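Local coordinates for copper sensitive operon repressor (Streptomyces lividans, PDB 4UIG), which probably acts as a copper-responsive transcriptional repressor, binding operator DNA and releasing it when it takes up copper, at residues K56-I61 with Q93-Q98. Residues are numbered along the deposited sequence; the frame is centred on the assembly and turned at random.
Sequences KRLRRI and QSFALQ
Ser94 receives the end of Arg57 from the neighbouring helix in a hydrogen bond from NH1 to OG of 2.7 Å, moderately bent at 154°, the hydroxyl lying somewhat out of the guanidinium plane. The serine backbone O lies over one face of the same group. Arg57 spans the gap because its chain is extended from CG to NE, which carries the guanidinium across to the other helix; the axes of the two segments come within 10.9 Å and run nearly antiparallel, at 162°. One residue on, Phe95 sits opposite Arg57 and points into the interface; with CG anti to the backbone N (chi1 171°), its ring presents a face to Leu58. The CD methylene of Arg57 meets the ring edge, 4.2 Å from CD1 of Phe95, while Leu58 CD2 lies over that face in a CH-pi contact 4.1 Å from the ring centroid, and Leu58 CD1 packs against Phe95 CZ at 3.8 Å. His54 meets the ring edge-to-face, and Val85 of a second subunit packs against it, joining the intrachain pair to the assembly. An alanine in place of Phe95 would probably open a gap beside the methyls of Leu58 and deprive the Arg57 methylene of its apolar neighbour. At Gln98, CG lies over a face of the guanidinium, but the amide beyond it is too uncertainly placed to name a bond. Glu53 forms a salt bridge with Arg57 NE, so that the guanidinium is held from its own helix as well as by Ser94. The contact illustrates how one long arginine can serve both the apolar and the polar side of an antiparallel helix pair, here 46-73 with 78-114: its aliphatic part borders a buried Leu-Phe core, while its end, gripped by a hydroxyl and a carboxylate, is likely to keep its positive charge.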
ATOM      1  N   LYS A  56      17.630 -17.105  -2.145  1.00 39.49           N
ATOM      2  CA  LYS A  56      18.193 -16.275  -3.236  1.00 42.76           C
ATOM      3  C   LYS A  56      17.512 -14.878  -3.301  1.00 34.00           C
ATOM      4  O   LYS A  56      18.195 -13.881  -3.274  1.00 39.73           O
ATOM      5  CB  LYS A  56      18.089 -17.028  -4.580  1.00 44.22           C
ATOM      6  CG  LYS A  56      18.767 -16.385  -5.792  0.50 44.56           C
ATOM      7  CD  LYS A  56      18.513 -17.234  -7.037  0.50 45.66           C
ATOM      8  CE  LYS A  56      19.207 -16.695  -8.272  0.50 47.90           C
ATOM      9  NZ  LYS A  56      18.562 -17.261  -9.490  0.50 49.28           N
ATOM     10  N   ARG A  57      16.189 -14.823  -3.306  1.00 33.86           N
ATOM     11  CA  ARG A  57      15.464 -13.565  -3.272  1.00 35.96           C
ATOM     12  C   ARG A  57      15.905 -12.718  -2.078  1.00 35.07           C
ATOM     13  O   ARG A  57      16.065 -11.514  -2.216  1.00 32.27           O
ATOM     14  CB  ARG A  57      13.958 -13.762  -3.139  1.00 42.50           C
ATOM     15  CG  ARG A  57      13.140 -14.154  -4.373  1.00 49.52           C
ATOM     16  CD  ARG A  57      11.699 -14.387  -3.871  1.00 54.49           C
ATOM     17  NE  ARG A  57      10.707 -14.761  -4.885  1.00 56.33           N
ATOM     18  CZ  ARG A  57       9.845 -13.941  -5.489  0.50 50.11           C
ATOM     19  NH1 ARG A  57       9.813 -12.646  -5.242  0.50 43.78           N
ATOM     20  NH2 ARG A  57       8.989 -14.440  -6.375  0.50 53.07           N
ATOM     21  N   LEU A  58      16.081 -13.339  -0.902  1.00 28.26           N
ATOM     22  CA  LEU A  58      16.430 -12.593   0.299  1.00 27.65           C
ATOM     23  C   LEU A  58      17.859 -12.081   0.278  1.00 27.23           C
ATOM     24  O   LEU A  58      18.145 -10.964   0.766  1.00 25.11           O
ATOM     25  CB  LEU A  58      16.173 -13.405   1.583  1.00 27.43           C
ATOM     26  CG  LEU A  58      14.703 -13.648   1.911  1.00 26.95           C
ATOM     27  CD1 LEU A  58      14.560 -14.704   3.005  1.00 27.84           C
ATOM     28  CD2 LEU A  58      14.016 -12.368   2.394  1.00 29.13           C
ATOM     29  N   ARG A  59      18.755 -12.888  -0.263  1.00 30.00           N
ATOM     30  CA  ARG A  59      20.141 -12.443  -0.470  1.00 33.57           C
ATOM     31  C   ARG A  59      20.208 -11.210  -1.400  1.00 31.12           C
ATOM     32  O   ARG A  59      20.915 -10.262  -1.100  1.00 31.86           O
ATOM     33  CB  ARG A  59      21.025 -13.577  -0.979  1.00 39.32           C
ATOM     34  CG  ARG A  59      21.647 -14.402   0.161  1.00 45.67           C
ATOM     35  CD  ARG A  59      22.703 -15.415  -0.343  1.00 49.27           C
ATOM     36  NE  ARG A  59      22.186 -16.295  -1.404  1.00 53.62           N
ATOM     37  CZ  ARG A  59      21.586 -17.489  -1.234  1.00 56.44           C
ATOM     38  NH1 ARG A  59      21.411 -18.040  -0.017  1.00 50.97           N
ATOM     39  NH2 ARG A  59      21.149 -18.143  -2.310  1.00 57.85           N
ATOM     40  N   ARG A  60      19.409 -11.224  -2.448  1.00 34.49           N
ATOM     41  CA  ARG A  60      19.253 -10.077  -3.379  1.00 35.62           C
ATOM     42  C   ARG A  60      18.726  -8.835  -2.648  1.00 31.50           C
ATOM     43  O   ARG A  60      19.252  -7.718  -2.805  1.00 30.50           O
ATOM     44  CB  ARG A  60      18.287 -10.445  -4.520  1.00 42.66           C
ATOM     45  CG  ARG A  60      18.742 -10.122  -5.939  1.00 50.82           C
ATOM     46  CD  ARG A  60      17.604  -9.608  -6.827  0.50 50.27           C
ATOM     47  NE  ARG A  60      18.100  -9.052  -8.082  0.50 51.58           N
ATOM     48  CZ  ARG A  60      18.694  -7.865  -8.198  0.50 53.66           C
ATOM     49  NH1 ARG A  60      18.881  -7.080  -7.141  0.50 51.40           N
ATOM     50  NH2 ARG A  60      19.120  -7.463  -9.387  0.50 56.39           N
ATOM     51  N   ILE A  61      17.715  -9.019  -1.798  1.00 29.56           N
ATOM     52  CA  ILE A  61      17.177  -7.907  -1.003  1.00 27.30           C
ATOM     53  C   ILE A  61      18.223  -7.377  -0.016  1.00 27.05           C
ATOM     54  O   ILE A  61      18.407  -6.142   0.149  1.00 24.09           O
ATOM     55  CB  ILE A  61      15.877  -8.294  -0.285  1.00 29.12           C
ATOM     56  CG1 ILE A  61      14.789  -8.552  -1.327  1.00 30.09           C
ATOM     57  CG2 ILE A  61      15.437  -7.230   0.723  1.00 28.47           C
ATOM     58  CD1 ILE A  61      13.608  -9.373  -0.791  1.00 30.58           C
ATOM     59  N   GLN A  93       7.553  -7.480  -0.975  1.00 36.06           N
ATOM     60  CA  GLN A  93       6.136  -7.763  -1.177  1.00 36.32           C
ATOM     61  C   GLN A  93       5.918  -8.942  -2.047  1.00 31.15           C
ATOM     62  O   GLN A  93       5.027  -9.748  -1.829  1.00 31.88           O
ATOM     63  CB  GLN A  93       5.436  -6.552  -1.769  1.00 38.93           C
ATOM     64  CG  GLN A  93       5.182  -5.513  -0.728  1.00 44.80           C
ATOM     65  CD  GLN A  93       4.514  -4.268  -1.286  1.00 56.78           C
ATOM     66  OE1 GLN A  93       3.868  -4.295  -2.365  1.00 69.91           O
ATOM     67  NE2 GLN A  93       4.612  -3.178  -0.536  0.50 54.09           N
ATOM     68  N   SER A  94       6.720  -9.034  -3.067  1.00 30.91           N
ATOM     69  CA  SER A  94       6.712 -10.169  -3.904  1.00 34.49           C
ATOM     70  C   SER A  94       7.125 -11.487  -3.192  1.00 37.84           C
ATOM     71  O   SER A  94       6.513 -12.546  -3.405  1.00 32.45           O
ATOM     72  CB  SER A  94       7.543  -9.878  -5.122  1.00 35.32           C
ATOM     73  OG  SER A  94       7.705 -11.050  -5.796  1.00 39.45           O
ATOM     74  N   PHE A  95       8.146 -11.419  -2.349  1.00 34.39           N
ATOM     75  CA  PHE A  95       8.492 -12.535  -1.460  1.00 31.65           C
ATOM     76  C   PHE A  95       7.297 -12.916  -0.534  1.00 28.28           C
ATOM     77  O   PHE A  95       6.983 -14.099  -0.434  1.00 28.68           O
ATOM     78  CB  PHE A  95       9.749 -12.163  -0.645  1.00 31.66           C
ATOM     79  CG  PHE A  95      10.087 -13.132   0.454  1.00 32.61           C
ATOM     80  CD1 PHE A  95      10.550 -14.404   0.155  1.00 37.58           C
ATOM     81  CD2 PHE A  95       9.965 -12.762   1.785  1.00 32.63           C
ATOM     82  CE1 PHE A  95      10.895 -15.294   1.179  1.00 35.84           C
ATOM     83  CE2 PHE A  95      10.292 -13.653   2.822  1.00 35.04           C
ATOM     84  CZ  PHE A  95      10.753 -14.918   2.509  1.00 33.59           C
ATOM     85  N   ALA A  96       6.635 -11.928   0.066  1.00 28.04           N
ATOM     86  CA  ALA A  96       5.486 -12.130   0.971  1.00 29.49           C
ATOM     87  C   ALA A  96       4.334 -12.874   0.268  1.00 32.57           C
ATOM     88  O   ALA A  96       3.728 -13.769   0.844  1.00 31.20           O
ATOM     89  CB  ALA A  96       4.989 -10.820   1.520  1.00 28.87           C
ATOM     90  N   LEU A  97       4.071 -12.528  -0.995  1.00 35.56           N
ATOM     91  CA  LEU A  97       3.031 -13.176  -1.786  1.00 37.03           C
ATOM     92  C   LEU A  97       3.330 -14.627  -2.076  1.00 37.66           C
ATOM     93  O   LEU A  97       2.411 -15.458  -2.061  1.00 36.04           O
ATOM     94  CB  LEU A  97       2.788 -12.432  -3.107  1.00 36.56           C
ATOM     95  CG  LEU A  97       2.035 -11.109  -3.043  1.00 40.77           C
ATOM     96  CD1 LEU A  97       2.168 -10.356  -4.367  0.50 38.89           C
ATOM     97  CD2 LEU A  97       0.552 -11.317  -2.714  1.00 39.85           C
ATOM     98  N   GLN A  98       4.590 -14.956  -2.352  1.00 35.82           N
ATOM     99  CA  GLN A  98       4.977 -16.359  -2.521  1.00 37.88           C
ATOM    100  C   GLN A  98       4.804 -17.189  -1.250  1.00 36.19           C
ATOM    101  O   GLN A  98       4.262 -18.306  -1.285  1.00 35.39           O
ATOM    102  CB  GLN A  98       6.397 -16.494  -3.010  1.00 41.26           C
ATOM    103  CG  GLN A  98       6.601 -15.726  -4.300  1.00 46.67           C
ATOM    104  CD  GLN A  98       7.406 -16.508  -5.272  0.50 47.21           C
ATOM    105  OE1 GLN A  98       8.614 -16.360  -5.334  0.50 48.89           O
ATOM    106  NE2 GLN A  98       6.747 -17.386  -6.012  0.50 50.05           N
TER